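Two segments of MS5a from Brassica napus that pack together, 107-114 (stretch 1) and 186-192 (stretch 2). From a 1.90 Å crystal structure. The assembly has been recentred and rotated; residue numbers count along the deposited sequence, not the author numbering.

Stretch 1, residues 107-114: DLPDKWPS
Stretch 2 186-192: VLVYIRY

Stretch 2, residues 186-192, is an extended strand, with phi between -145° and -100° and psi between 119° and 154°, so successive side chains alternate sides. Stretch 1, residues 107-114, has no regular secondary structure. Most of its residues are nevertheless extended (phi/psi -91/149 at Leu108, -64/145 at Pro109, -49/144 at Trp112, -62/135 at Pro113); the exception is Asp110 at -98/-4, which bends the chain. Ser114 (chi1 p) occupies the N-cap position before a helix. The two segments run in the same general sense: Leu108 CA lies 8.9 Å from Leu187 CA, and Trp112 CA lies 6.7 Å from Tyr189 CA. No direct hydrogen bond crosses between them, so 364 Å² of summed buried surface rests mainly on apolar and aromatic packing.

The strand's alternation sets the pattern. Leu187, Tyr189 and Arg191 direct CA-to-CB toward stretch 1, whereas that of Ile190 points away. Tyr189 (chi1 m, chi2 86°) is the centre, with 108 Å² covered. Pro113 CD sits over one face of its ring, 3.5 Å from the centroid and 7° off the normal, a CH-pi contact in which the compact, puckered proline ring sets its CD over the flat Tyr189 ring. Pro113 CD also comes within 3.6 Å of Tyr189 CD2.

Trp112 (chi1 t, chi2 -91°) starts with CA-to-CB pointing away, but its long side chain brings the indole back to the strand, where 80 Å² of the residue is covered. Tyr189 CB lies over the face of the six-membered ring, 3.7 Å from its centroid and 21° off the normal. The edge of the Tyr189 ring faces that same indole ring, with centroids 5.8 Å apart and planes at 57°. Trp112 CH2 approaches Tyr189 O to 3.4 Å, while Arg191 N lies at the indole edge, 3.6 Å from Trp112 CZ3. Arg191 (t, p, t, 81°) adds its aliphatic base, CB standing 3.8 Å from Trp112 CZ3, before its end leads away.

At the other end, Pro109, C-gamma endo and pointing toward the strand, places CG 3.6 Å from Leu187 CD2 and 3.3 Å from Tyr189 OH. Leu187 (t, p) also meets Leu108 (m, t), CD1 to Leu108 CD2 at 4.0 Å; branched leucine ends can make this contact although Leu108 CA-to-CB points sideways.

The polar tip of Tyr189 is served by water 1, which hydrogen-bonds to Tyr189 OH at 2.7 Å and donates to Lys111 O at 3.2 Å, bridging the stretches. The Asp110 and Lys111 side chains remain exposed, joined by a long salt bridge, Lys111 NZ to Asp110 OD2, 3.7 Å.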

# COMPACT_ATOMS: atom_id res chain seq x y z
N ASP A 107 -10.73 13.27 6.15
CA ASP A 107 -11.67 12.15 6.08
C ASP A 107 -11.52 11.39 4.77
O ASP A 107 -11.18 11.95 3.73
CB ASP A 107 -13.11 12.66 6.21
CG ASP A 107 -13.44 13.18 7.60
OD1 ASP A 107 -12.65 12.95 8.55
OD2 ASP A 107 -14.50 13.82 7.75
N LEU A 108 -11.76 10.04 4.84
CA LEU A 108 -11.86 9.19 3.67
C LEU A 108 -13.30 9.12 3.19
O LEU A 108 -14.24 9.20 4.00
CB LEU A 108 -11.39 7.78 3.99
CG LEU A 108 -9.89 7.53 4.16
CD1 LEU A 108 -9.67 6.15 4.77
CD2 LEU A 108 -9.20 7.65 2.83
N PRO A 109 -13.51 8.95 1.89
CA PRO A 109 -14.85 8.61 1.39
C PRO A 109 -15.28 7.26 1.92
O PRO A 109 -14.47 6.35 2.09
CB PRO A 109 -14.68 8.61 -0.13
CG PRO A 109 -13.24 8.46 -0.36
CD PRO A 109 -12.53 9.08 0.80
N ASP A 110 -16.58 7.12 2.20
CA ASP A 110 -17.07 5.89 2.81
C ASP A 110 -17.67 4.92 1.81
O ASP A 110 -18.04 3.81 2.19
CB ASP A 110 -18.10 6.21 3.90
CG ASP A 110 -19.34 6.88 3.36
OD1 ASP A 110 -19.23 7.62 2.37
OD2 ASP A 110 -20.42 6.67 3.95
N LYS A 111 -17.78 5.30 0.53
CA LYS A 111 -18.38 4.43 -0.47
C LYS A 111 -17.59 4.51 -1.77
O LYS A 111 -16.89 5.49 -2.05
CB LYS A 111 -19.85 4.79 -0.77
CG LYS A 111 -20.77 4.82 0.43
CD LYS A 111 -22.19 5.18 -0.01
CE LYS A 111 -23.03 5.67 1.16
NZ LYS A 111 -23.08 4.70 2.29
N TRP A 112 -17.72 3.45 -2.56
CA TRP A 112 -17.28 3.45 -3.95
C TRP A 112 -17.81 4.69 -4.66
O TRP A 112 -18.93 5.13 -4.39
CB TRP A 112 -17.81 2.19 -4.64
CG TRP A 112 -17.07 1.84 -5.89
CD1 TRP A 112 -17.35 2.23 -7.17
CD2 TRP A 112 -15.90 1.02 -5.96
NE1 TRP A 112 -16.42 1.70 -8.04
CE2 TRP A 112 -15.52 0.95 -7.32
CE3 TRP A 112 -15.14 0.34 -5.01
CZ2 TRP A 112 -14.40 0.23 -7.74
CZ3 TRP A 112 -14.04 -0.38 -5.43
CH2 TRP A 112 -13.68 -0.42 -6.77
N PRO A 113 -17.04 5.28 -5.59
CA PRO A 113 -17.53 6.45 -6.32
C PRO A 113 -18.78 6.13 -7.12
O PRO A 113 -18.84 5.12 -7.83
CB PRO A 113 -16.37 6.83 -7.23
CG PRO A 113 -15.52 5.57 -7.32
CD PRO A 113 -15.65 4.95 -5.96
N SER A 114 -19.76 7.02 -7.02
CA SER A 114 -21.00 6.94 -7.78
C SER A 114 -20.82 7.49 -9.19
O SER A 114 -19.84 8.18 -9.49
CB SER A 114 -22.11 7.71 -7.07
OG SER A 114 -21.77 9.09 -7.04
N VAL A 186 -2.81 9.67 -4.51
CA VAL A 186 -3.89 8.92 -5.14
C VAL A 186 -4.88 8.47 -4.08
O VAL A 186 -4.53 8.30 -2.90
CB VAL A 186 -3.40 7.68 -5.94
CG1 VAL A 186 -2.61 8.08 -7.20
CG2 VAL A 186 -2.57 6.76 -5.05
N LEU A 187 -6.12 8.27 -4.50
CA LEU A 187 -7.16 7.63 -3.70
C LEU A 187 -7.58 6.37 -4.45
O LEU A 187 -8.01 6.45 -5.60
CB LEU A 187 -8.34 8.60 -3.51
CG LEU A 187 -9.48 8.27 -2.56
CD1 LEU A 187 -8.98 8.13 -1.16
CD2 LEU A 187 -10.53 9.37 -2.62
N VAL A 188 -7.42 5.21 -3.81
CA VAL A 188 -7.57 3.92 -4.49
C VAL A 188 -8.77 3.19 -3.91
O VAL A 188 -8.88 3.01 -2.69
CB VAL A 188 -6.30 3.06 -4.35
CG1 VAL A 188 -6.40 1.86 -5.27
CG2 VAL A 188 -5.05 3.88 -4.66
N TYR A 189 -9.66 2.73 -4.79
CA TYR A 189 -10.81 1.91 -4.43
C TYR A 189 -10.60 0.52 -5.02
O TYR A 189 -10.44 0.39 -6.24
CB TYR A 189 -12.12 2.50 -4.97
CG TYR A 189 -12.39 3.93 -4.58
CD1 TYR A 189 -11.87 4.99 -5.33
CD2 TYR A 189 -13.19 4.24 -3.48
CE1 TYR A 189 -12.14 6.30 -4.99
CE2 TYR A 189 -13.45 5.56 -3.14
CZ TYR A 189 -12.93 6.58 -3.90
OH TYR A 189 -13.20 7.88 -3.56
N ILE A 190 -10.61 -0.50 -4.17
CA ILE A 190 -10.31 -1.86 -4.61
C ILE A 190 -11.47 -2.75 -4.23
O ILE A 190 -11.78 -2.91 -3.04
CB ILE A 190 -9.00 -2.39 -4.01
CG1 ILE A 190 -7.87 -1.39 -4.29
CG2 ILE A 190 -8.70 -3.79 -4.58
CD1 ILE A 190 -6.54 -1.74 -3.64
N ARG A 191 -12.10 -3.35 -5.23
CA ARG A 191 -13.16 -4.34 -5.03
C ARG A 191 -12.53 -5.72 -5.22
O ARG A 191 -11.99 -6.01 -6.30
CB ARG A 191 -14.30 -4.09 -6.02
CG ARG A 191 -15.35 -5.20 -6.08
CD ARG A 191 -16.30 -5.20 -4.90
NE ARG A 191 -17.28 -6.27 -5.07
CZ ARG A 191 -17.05 -7.54 -4.77
NH1 ARG A 191 -17.99 -8.45 -4.99
NH2 ARG A 191 -15.89 -7.91 -4.24
N TYR A 192 -12.59 -6.56 -4.18
CA TYR A 192 -11.94 -7.86 -4.29
C TYR A 192 -12.73 -8.92 -3.54
O TYR A 192 -13.45 -8.62 -2.58
CB TYR A 192 -10.49 -7.80 -3.80
CG TYR A 192 -10.29 -7.54 -2.32
CD1 TYR A 192 -10.33 -6.24 -1.81
CD2 TYR A 192 -10.04 -8.58 -1.43
CE1 TYR A 192 -10.12 -5.99 -0.44
CE2 TYR A 192 -9.84 -8.34 -0.07
CZ TYR A 192 -9.88 -7.04 0.42
OH TYR A 192 -9.68 -6.80 1.77
O HOH W 1 -15.91 8.20 -3.39